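Side-chain contacts in acetylxylan esterase (Geobacillus stearothermophilus, PDB 5BN1), which removes acetyl side groups from the xylose backbone units of xylan and xylo-oligosaccharides, as a serine esterase of the GDSL (SGNH) family: residues Asp76-Lys81 with Leu122-Leu127; Arg67-Arg72 with Val85-Gly90; Ala115-Leu120 with Lys159-Glu164. The protein carries 1 engineered substitution. All coordinates share one frame; numbering follows the deposited sequence.

Contact 1: Asp76-Lys81 with Leu122-Leu127; sequences DVIAQK and LETKPL
Ile78 makes every approach within 4.5 Å from its side, its CD1 methyl slanting across Thr124 OG1 and Leu127 CD1. The tight part is apolar: Ile78 CD1 lies 3.9 Å from Leu127 CD1, and Ile78 CG2 comes within 4.2 Å of the same leucine methyl, so both branches of the isoleucine bear on it. A first torsion of -58° sets CG1 beside the backbone N, and a second of -48° turns CD1 toward Leu127 and Thr124, with Ile78 CD1 4.1 Å from Thr124 OG1. That approach is plain packing, for the polar needs of Thr124 OG1 are met elsewhere, by the carbonyl O of Leu120 and by Trp73 NE1. Thr124 is the buried side of the contact; Leu127 packs closely although the residue as a whole is exposed. Glu123 forms the open rim. Its extended chain slants past the isoleucine, and Glu123 OE2 stops 4.0 Å from Ile78 CG1 in van der Waals contact alone. Between the segments 159 Å² is buried, and their nearest CA atoms, those of Ile78 and Thr124, are 7.5 Å apart. Cutting Ile78 back to an alanine removes both branches and is likely to leave Leu127 CD1 without its apolar mate and a gap beside Thr124. The contact joins the C-terminal parts of helices 66-78 and 110-124 on the parallel sheet of the SGNH alpha/beta fold, away from the annotated sites. Trp73 touches both Ile78 and Glu123; beneath, Val77 rests on Leu10 and Ile12 of strand 8-13 and Thr124 on Ile131 of strand 130-134.

Contact 2: Arg67-Arg72 with Val85-Gly90; sequences RDLKAR and VSIMIG
Leu69 and Ile89 point at each other and meet tip to tip, the leucine coming from helix 66-78 and the isoleucine from segment 85-90. Leu69 CD1 is the central atom: it lies 3.7 Å from Ile89 CG1 and 3.8 Å from Ile89 CB, so it is set against the root of the isoleucine as well as its outer branch. The second leucine methyl, CD2, faces only the far end, with Leu69 CD2 4.0 Å from Ile89 CD1. In Ile89, CG1 lies roughly anti to the backbone N (chi1 -158°), which sends CG1 and CD1 out toward the leucine's end. Ile87, two residues back, adds a lighter touch from the flank, where Ile87 CG2 reaches Leu69 CD1 at 4.2 Å. All three residues are buried, and the contact is wholly apolar. It is the packing of a helix on the parallel sheet of an SGNH-type alpha/beta fold. Helix 66-78 lies over strand 84-88, with Leu69 also touching Ile12 of the adjacent strand 8-13, while Ile87 reaches Trp73 on the helix and Leu133 on strand 130-134.

Contact 3: Ala115-Leu120 with Lys159-Glu164; sequences ATLRSL and KQIAEE
Arg118 and Glu164 close the outer side of this helix pair with a salt bridge. Arg118 NE donates to Glu164 OE2 at 3.0 Å, with an N-H...O angle of 158°. The acceptor sits at the edge of the guanidinium, in its plane, and is met nearly along its own C-O direction; the two flat groups are nevertheless turned 44° apart. That twist fits a single-point grip: Glu164 OE2 is 4.1 Å from Arg118 NH2, too long for a second bond. Both chains are extended and cross at about a right angle, and with CG of Arg118 opposite the backbone N the arginine runs outward to the carboxylate. The Glu164 side chain also comes within about 3 Å of a bound imidazole, probably from the crystallisation liquor, and both residues of the bridge touch crystal neighbours.

Beneath the bridge, Ile161 CD1 supplies the apolar contact, 3.9 Å from Leu117 CD2. Ile161 CD1 also lies 3.7 Å from Arg118 N, an approach of packing alone. The backbone polar groups are largely served within each helix: Ser119 N bonds to Ala115 O, and Glu164 N to Gln160 O. Side-chain hydroxyls join in, Thr116 OG1 pairing with Glu112 O and Thr165 OG1 with Ile161 O. The axes of segments 115-120 and 159-164 approach to 10.4 Å and run roughly parallel, crossing at -27°. Their helices, 110-124 and 146-165, belong to successive beta-alpha-beta crossovers, from strand 84-88 to 130-134 and from 130-134 to 168-170, and so pack side by side on one face of the sheet. There Ile161 and Ala162 touch Leu133 of strand 130-134, Ala162 reaches Phe169 of strand 168-170, and Leu120 leans on Val66 and Trp73 of helix 66-78.

How the contacts relate
Helix 66-78 serves contacts 1 and 2, and helix 110-124 serves contacts 1 and 3; contact 3 brings in helix 146-165, while contact 2 ties helix 66-78 to the sheet. The centres of contacts 1 and 2 are about 12 Å apart, and Val77 CG1 packs on Val85 CG2 at 3.9 Å. Contacts 2 and 3, also about 12 Å apart, meet where Lys70 CB lies 3.9 Å from Thr116 CG2 and Ile87 CG2 lies 4.2 Å from Leu117 CD1. Contact 2 is nearest the catalytic apparatus: the side chain of Ile89 is about 6 Å from that of Asn92, an inferred transition-state stabiliser. Contacts 1 and 3 lie away from the annotated sites.

Contact 1: Asp76-Lys81 with Leu122-Leu127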
loop_
_atom_site.group_PDB
_atom_site.type_symbol
_atom_site.label_atom_id
_atom_site.label_comp_id
_atom_site.label_asym_id
_atom_site.label_seq_id
_atom_site.Cartn_x
_atom_site.Cartn_y
_atom_site.Cartn_z
ATOM N N ASP A 76 -18.984 26.068 -6.077
ATOM C CA ASP A 76 -18.307 26.003 -4.767
ATOM C C ASP A 76 -18.504 27.132 -3.817
ATOM O O ASP A 76 -18.237 27.010 -2.601
ATOM C CB ASP A 76 -16.749 25.813 -4.952
ATOM C CG ASP A 76 -16.384 24.467 -5.476
ATOM O OD1 ASP A 76 -17.258 23.522 -5.595
ATOM O OD2 ASP A 76 -15.199 24.206 -5.810
ATOM N N VAL A 77 -19.112 28.234 -4.286
ATOM C CA VAL A 77 -19.423 29.323 -3.446
ATOM C C VAL A 77 -20.940 29.590 -3.506
ATOM O O VAL A 77 -21.622 29.415 -2.523
ATOM C CB VAL A 77 -18.645 30.596 -3.765
ATOM C CG1 VAL A 77 -18.968 31.733 -2.907
ATOM C CG2 VAL A 77 -17.106 30.301 -3.662
ATOM N N ILE A 78 -21.385 30.073 -4.662
ATOM C CA ILE A 78 -22.811 30.540 -4.728
ATOM C C ILE A 78 -23.779 29.494 -4.317
ATOM O O ILE A 78 -24.641 29.784 -3.462
ATOM C CB ILE A 78 -23.120 31.062 -6.177
ATOM C CG1 ILE A 78 -22.197 32.192 -6.582
ATOM C CG2 ILE A 78 -24.591 31.593 -6.165
ATOM C CD1 ILE A 78 -21.995 33.275 -5.696
ATOM N N ALA A 79 -23.643 28.297 -4.801
ATOM C CA ALA A 79 -24.590 27.217 -4.585
ATOM C C ALA A 79 -24.553 26.724 -3.118
ATOM O O ALA A 79 -25.485 26.060 -2.692
ATOM C CB ALA A 79 -24.340 26.129 -5.551
ATOM N N GLN A 80 -23.501 27.059 -2.355
ATOM C CA GLN A 80 -23.401 26.736 -0.913
ATOM C C GLN A 80 -24.150 27.649 -0.018
ATOM O O GLN A 80 -24.219 27.478 1.202
ATOM C CB GLN A 80 -21.900 26.750 -0.481
ATOM C CG GLN A 80 -21.042 25.883 -1.344
ATOM C CD GLN A 80 -21.437 24.402 -1.430
ATOM O OE1 GLN A 80 -21.816 23.798 -0.441
ATOM N NE2 GLN A 80 -21.335 23.820 -2.611
ATOM N N LYS A 81 -24.685 28.719 -0.589
ATOM C CA LYS A 81 -25.401 29.731 0.152
ATOM C C LYS A 81 -24.767 30.166 1.415
ATOM O O LYS A 81 -25.355 30.172 2.481
ATOM C CB LYS A 81 -26.820 29.193 0.453
ATOM C CG LYS A 81 -27.554 28.672 -0.772
ATOM C CD LYS A 81 -27.819 29.811 -1.773
ATOM C CE LYS A 81 -28.696 29.387 -2.966
ATOM N NZ LYS A 81 -29.972 28.909 -2.361
ATOM N N LEU A 122 -17.833 41.598 -6.485
ATOM C CA LEU A 122 -19.095 42.323 -6.750
ATOM C C LEU A 122 -20.214 41.448 -7.023
ATOM O O LEU A 122 -21.395 41.846 -6.633
ATOM C CB LEU A 122 -18.822 43.282 -7.995
ATOM C CG LEU A 122 -17.918 44.428 -7.828
ATOM C CD1 LEU A 122 -17.611 45.130 -9.196
ATOM C CD2 LEU A 122 -18.452 45.406 -6.787
ATOM N N GLU A 123 -20.063 40.308 -7.645
ATOM C CA GLU A 123 -21.126 39.346 -7.927
ATOM C C GLU A 123 -21.644 38.741 -6.594
ATOM O O GLU A 123 -22.832 38.409 -6.424
ATOM C CB GLU A 123 -20.615 38.207 -8.863
ATOM C CG GLU A 123 -21.501 36.983 -8.991
ATOM C CD GLU A 123 -20.842 35.769 -9.668
ATOM O OE1 GLU A 123 -19.703 35.874 -10.255
ATOM O OE2 GLU A 123 -21.508 34.708 -9.588
ATOM N N THR A 124 -20.699 38.480 -5.702
ATOM C CA THR A 124 -21.013 37.778 -4.488
ATOM C C THR A 124 -21.642 38.693 -3.401
ATOM O O THR A 124 -22.525 38.259 -2.651
ATOM C CB THR A 124 -19.681 37.104 -3.936
ATOM O OG1 THR A 124 -19.217 36.254 -5.004
ATOM C CG2 THR A 124 -20.027 36.283 -2.682
ATOM N N LYS A 125 -21.204 39.915 -3.311
ATOM C CA LYS A 125 -21.555 40.821 -2.254
ATOM C C LYS A 125 -23.112 40.890 -2.021
ATOM O O LYS A 125 -23.561 40.763 -0.880
ATOM C CB LYS A 125 -20.972 42.161 -2.488
ATOM C CG LYS A 125 -21.434 43.202 -1.552
ATOM C CD LYS A 125 -20.753 44.483 -1.758
ATOM C CE LYS A 125 -21.211 45.416 -0.636
ATOM N NZ LYS A 125 -20.765 46.730 -1.015
ATOM N N PRO A 126 -23.899 40.941 -3.100
ATOM C CA PRO A 126 -25.373 41.073 -2.850
ATOM C C PRO A 126 -26.050 39.839 -2.327
ATOM O O PRO A 126 -27.171 39.995 -1.762
ATOM C CB PRO A 126 -25.983 41.374 -4.254
ATOM C CG PRO A 126 -24.859 41.508 -5.191
ATOM C CD PRO A 126 -23.548 41.196 -4.509
ATOM N N LEU A 127 -25.381 38.666 -2.408
ATOM C CA LEU A 127 -25.883 37.394 -2.098
ATOM C C LEU A 127 -25.530 36.933 -0.704
ATOM O O LEU A 127 -26.008 35.847 -0.300
ATOM C CB LEU A 127 -25.442 36.363 -3.118
ATOM C CG LEU A 127 -25.580 36.761 -4.581
ATOM C CD1 LEU A 127 -25.064 35.709 -5.546
ATOM C CD2 LEU A 127 -27.038 37.070 -4.857
#

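Contact 2: Arg67-Arg72 with Val85-Gly90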
loop_
_atom_site.group_PDB
_atom_site.type_symbol
_atom_site.label_atom_id
_atom_site.label_comp_id
_atom_site.label_asym_id
_atom_site.label_seq_id
_atom_site.Cartn_x
_atom_site.Cartn_y
_atom_site.Cartn_z
ATOM N N ARG A 67 -8.194 32.584 -11.454
ATOM C CA ARG A 67 -8.797 32.104 -12.670
ATOM C C ARG A 67 -9.504 30.769 -12.354
ATOM O O ARG A 67 -10.646 30.461 -12.766
ATOM C CB ARG A 67 -7.772 31.912 -13.711
ATOM C CG ARG A 67 -8.337 31.397 -15.040
ATOM C CD ARG A 67 -7.201 31.044 -16.015
ATOM N NE ARG A 67 -6.258 32.134 -16.316
ATOM C CZ ARG A 67 -4.982 32.020 -16.624
ATOM N NH1 ARG A 67 -4.358 30.789 -16.578
ATOM N NH2 ARG A 67 -4.267 33.045 -16.936
ATOM N N ASP A 68 -8.864 29.894 -11.519
ATOM C CA ASP A 68 -9.514 28.708 -11.113
ATOM C C ASP A 68 -10.687 28.955 -10.189
ATOM O O ASP A 68 -11.693 28.207 -10.242
ATOM C CB ASP A 68 -8.504 27.792 -10.397
ATOM C CG ASP A 68 -7.351 27.430 -11.274
ATOM O OD1 ASP A 68 -7.577 26.839 -12.384
ATOM O OD2 ASP A 68 -6.165 27.621 -10.901
ATOM N N LEU A 69 -10.575 29.913 -9.297
ATOM C CA LEU A 69 -11.738 30.304 -8.465
ATOM C C LEU A 69 -12.937 30.664 -9.293
ATOM O O LEU A 69 -14.001 30.177 -9.070
ATOM C CB LEU A 69 -11.423 31.418 -7.523
ATOM C CG LEU A 69 -10.349 31.223 -6.479
ATOM C CD1 LEU A 69 -10.416 32.240 -5.376
ATOM C CD2 LEU A 69 -10.373 29.875 -5.825
ATOM N N LYS A 70 -12.679 31.450 -10.327
ATOM C CA LYS A 70 -13.819 31.850 -11.193
ATOM C C LYS A 70 -14.479 30.676 -11.802
ATOM O O LYS A 70 -15.702 30.618 -11.891
ATOM C CB LYS A 70 -13.356 32.827 -12.265
ATOM C CG LYS A 70 -14.501 33.189 -13.269
ATOM C CD LYS A 70 -13.893 34.144 -14.247
ATOM C CE LYS A 70 -14.900 34.585 -15.307
ATOM N NZ LYS A 70 -14.134 35.247 -16.434
ATOM N N ALA A 71 -13.699 29.674 -12.242
ATOM C CA ALA A 71 -14.258 28.556 -12.969
ATOM C C ALA A 71 -15.168 27.712 -12.086
ATOM O O ALA A 71 -16.051 26.995 -12.606
ATOM C CB ALA A 71 -13.128 27.740 -13.598
ATOM N N ARG A 72 -14.984 27.718 -10.772
ATOM C CA ARG A 72 -15.730 26.917 -9.816
ATOM C C ARG A 72 -16.618 27.664 -8.872
ATOM O O ARG A 72 -17.188 27.134 -7.939
ATOM C CB ARG A 72 -14.832 25.933 -9.030
ATOM C CG ARG A 72 -13.832 26.569 -8.080
ATOM C CD ARG A 72 -12.792 25.545 -7.695
ATOM N NE ARG A 72 -11.798 26.074 -6.771
ATOM C CZ ARG A 72 -11.892 26.072 -5.429
ATOM N NH1 ARG A 72 -13.008 25.653 -4.792
ATOM N NH2 ARG A 72 -10.932 26.596 -4.648
ATOM N N VAL A 85 -18.113 34.922 3.104
ATOM C CA VAL A 85 -17.112 34.311 2.228
ATOM C C VAL A 85 -15.784 34.969 2.455
ATOM O O VAL A 85 -15.553 36.154 2.346
ATOM C CB VAL A 85 -17.475 34.417 0.713
ATOM C CG1 VAL A 85 -16.402 33.774 -0.196
ATOM C CG2 VAL A 85 -18.761 33.743 0.440
ATOM N N SER A 86 -14.785 34.131 2.822
ATOM C CA SER A 86 -13.388 34.498 3.031
ATOM C C SER A 86 -12.567 33.987 1.819
ATOM O O SER A 86 -12.678 32.832 1.423
ATOM C CB SER A 86 -12.749 33.894 4.301
ATOM O OG SER A 86 -11.444 34.287 4.460
ATOM N N ILE A 87 -11.883 34.932 1.189
ATOM C CA ILE A 87 -11.077 34.664 -0.008
ATOM C C ILE A 87 -9.631 34.962 0.321
ATOM O O ILE A 87 -9.242 36.041 0.731
ATOM C CB ILE A 87 -11.499 35.535 -1.241
ATOM C CG1 ILE A 87 -13.007 35.368 -1.411
ATOM C CG2 ILE A 87 -10.657 35.175 -2.444
ATOM C CD1 ILE A 87 -13.549 36.490 -2.341
ATOM N N MET A 88 -8.721 33.984 0.017
ATOM C CA MET A 88 -7.262 34.208 0.042
ATOM C C MET A 88 -6.695 33.546 -1.191
ATOM O O MET A 88 -6.545 32.349 -1.359
ATOM C CB MET A 88 -6.523 33.667 1.293
ATOM C CG MET A 88 -5.078 34.076 1.279
ATOM S SD MET A 88 -4.212 33.976 2.858
ATOM C CE MET A 88 -4.598 32.306 3.314
ATOM N N ILE A 89 -6.395 34.452 -2.167
ATOM C CA ILE A 89 -5.924 34.010 -3.489
ATOM C C ILE A 89 -4.944 35.016 -4.039
ATOM O O ILE A 89 -4.924 36.211 -3.684
ATOM C CB ILE A 89 -7.088 33.784 -4.450
ATOM C CG1 ILE A 89 -6.758 32.834 -5.619
ATOM C CG2 ILE A 89 -7.663 35.182 -4.910
ATOM C CD1 ILE A 89 -6.692 31.360 -5.172
ATOM N N GLY A 90 -3.997 34.504 -4.830
ATOM C CA GLY A 90 -2.897 35.326 -5.444
ATOM C C GLY A 90 -1.525 34.739 -5.326
ATOM O O GLY A 90 -0.667 35.068 -6.095
#

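Contact 3: Ala115-Leu120 with Lys159-Glu164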
loop_
_atom_site.group_PDB
_atom_site.type_symbol
_atom_site.label_atom_id
_atom_site.label_comp_id
_atom_site.label_asym_id
_atom_site.label_seq_id
_atom_site.Cartn_x
_atom_site.Cartn_y
_atom_site.Cartn_z
ATOM N N ALA A 115 -9.219 42.210 -12.392
ATOM C CA ALA A 115 -10.571 42.155 -12.923
ATOM C C ALA A 115 -11.372 41.024 -12.507
ATOM O O ALA A 115 -12.570 41.153 -12.211
ATOM C CB ALA A 115 -10.477 42.122 -14.420
ATOM N N THR A 116 -10.723 39.817 -12.333
ATOM C CA THR A 116 -11.446 38.648 -11.960
ATOM C C THR A 116 -11.823 38.728 -10.433
ATOM O O THR A 116 -12.960 38.445 -10.097
ATOM C CB THR A 116 -10.608 37.380 -12.241
ATOM O OG1 THR A 116 -10.246 37.324 -13.646
ATOM C CG2 THR A 116 -11.350 36.127 -11.867
ATOM N N LEU A 117 -10.896 39.135 -9.601
ATOM C CA LEU A 117 -11.168 39.177 -8.168
ATOM C C LEU A 117 -12.303 40.184 -7.922
ATOM O O LEU A 117 -13.226 39.899 -7.180
ATOM C CB LEU A 117 -9.953 39.525 -7.366
ATOM C CG LEU A 117 -10.134 39.537 -5.814
ATOM C CD1 LEU A 117 -10.681 38.216 -5.293
ATOM C CD2 LEU A 117 -8.837 39.891 -5.153
ATOM N N ARG A 118 -12.142 41.311 -8.585
ATOM C CA ARG A 118 -13.142 42.392 -8.443
ATOM C C ARG A 118 -14.483 41.863 -8.851
ATOM O O ARG A 118 -15.499 42.126 -8.161
ATOM C CB ARG A 118 -12.711 43.646 -9.220
ATOM C CG ARG A 118 -13.771 44.756 -9.193
ATOM C CD ARG A 118 -13.120 45.948 -9.836
ATOM N NE ARG A 118 -14.111 47.010 -9.925
ATOM C CZ ARG A 118 -14.959 47.085 -10.912
ATOM N NH1 ARG A 118 -15.064 46.288 -11.951
ATOM N NH2 ARG A 118 -15.810 48.144 -10.884
ATOM N N SER A 119 -14.593 41.195 -9.992
ATOM C CA SER A 119 -15.827 40.690 -10.432
ATOM C C SER A 119 -16.453 39.667 -9.536
ATOM O O SER A 119 -17.690 39.662 -9.265
ATOM C CB SER A 119 -15.697 40.063 -11.805
ATOM O OG SER A 119 -16.892 39.500 -12.258
ATOM N N LEU A 120 -15.637 38.787 -8.966
ATOM C CA LEU A 120 -16.131 37.798 -8.041
ATOM C C LEU A 120 -16.704 38.522 -6.793
ATOM O O LEU A 120 -17.719 38.049 -6.263
ATOM C CB LEU A 120 -14.993 36.808 -7.626
ATOM C CG LEU A 120 -14.688 35.866 -8.771
ATOM C CD1 LEU A 120 -13.458 35.025 -8.348
ATOM C CD2 LEU A 120 -15.730 34.929 -9.246
ATOM N N LYS A 159 -6.534 45.029 -1.127
ATOM C CA LYS A 159 -6.771 46.103 -0.108
ATOM C C LYS A 159 -7.759 47.117 -0.777
ATOM O O LYS A 159 -8.817 47.427 -0.192
ATOM C CB LYS A 159 -5.554 46.718 0.344
ATOM C CG LYS A 159 -5.832 47.767 1.479
ATOM C CD LYS A 159 -4.586 48.168 2.179
ATOM C CE LYS A 159 -4.946 48.907 3.522
ATOM N NZ LYS A 159 -3.677 49.293 4.109
ATOM N N GLN A 160 -7.460 47.404 -2.018
ATOM C CA GLN A 160 -8.326 48.415 -2.704
ATOM C C GLN A 160 -9.650 47.884 -3.106
ATOM O O GLN A 160 -10.694 48.643 -2.922
ATOM C CB GLN A 160 -7.475 49.032 -3.794
ATOM C CG GLN A 160 -6.233 49.844 -3.391
ATOM C CD GLN A 160 -6.079 51.010 -2.206
ATOM O OE1 GLN A 160 -6.901 51.160 -1.256
ATOM N NE2 GLN A 160 -4.867 51.724 -2.211
ATOM N N ILE A 161 -9.773 46.653 -3.497
ATOM C CA ILE A 161 -11.014 45.962 -3.752
ATOM C C ILE A 161 -11.810 45.976 -2.413
ATOM O O ILE A 161 -13.034 46.178 -2.378
ATOM C CB ILE A 161 -10.930 44.612 -4.422
ATOM C CG1 ILE A 161 -10.317 44.698 -5.897
ATOM C CG2 ILE A 161 -12.261 43.945 -4.464
ATOM C CD1 ILE A 161 -9.961 43.420 -6.490
ATOM N N ALA A 162 -11.175 45.597 -1.324
ATOM C CA ALA A 162 -11.910 45.502 -0.073
ATOM C C ALA A 162 -12.470 46.911 0.341
ATOM O O ALA A 162 -13.580 46.989 0.796
ATOM C CB ALA A 162 -11.051 44.957 1.051
ATOM N N GLU A 163 -11.658 47.923 0.165
ATOM C CA GLU A 163 -12.050 49.368 0.521
ATOM C C GLU A 163 -13.264 49.772 -0.286
ATOM O O GLU A 163 -14.322 50.188 0.267
ATOM C CB GLU A 163 -10.890 50.257 0.278
ATOM C CG GLU A 163 -10.181 50.486 1.609
ATOM C CD GLU A 163 -8.746 50.984 1.497
ATOM O OE1 GLU A 163 -7.913 50.767 2.430
ATOM O OE2 GLU A 163 -8.458 51.620 0.465
ATOM N N GLU A 164 -13.187 49.535 -1.548
ATOM C CA GLU A 164 -14.285 49.853 -2.485
ATOM C C GLU A 164 -15.584 49.141 -2.276
ATOM O O GLU A 164 -16.662 49.744 -2.444
ATOM C CB GLU A 164 -13.698 49.610 -3.837
ATOM C CG GLU A 164 -14.445 49.432 -5.093
ATOM C CD GLU A 164 -13.441 48.979 -6.210
ATOM O OE1 GLU A 164 -12.127 49.041 -5.956
ATOM O OE2 GLU A 164 -13.993 48.522 -7.284
#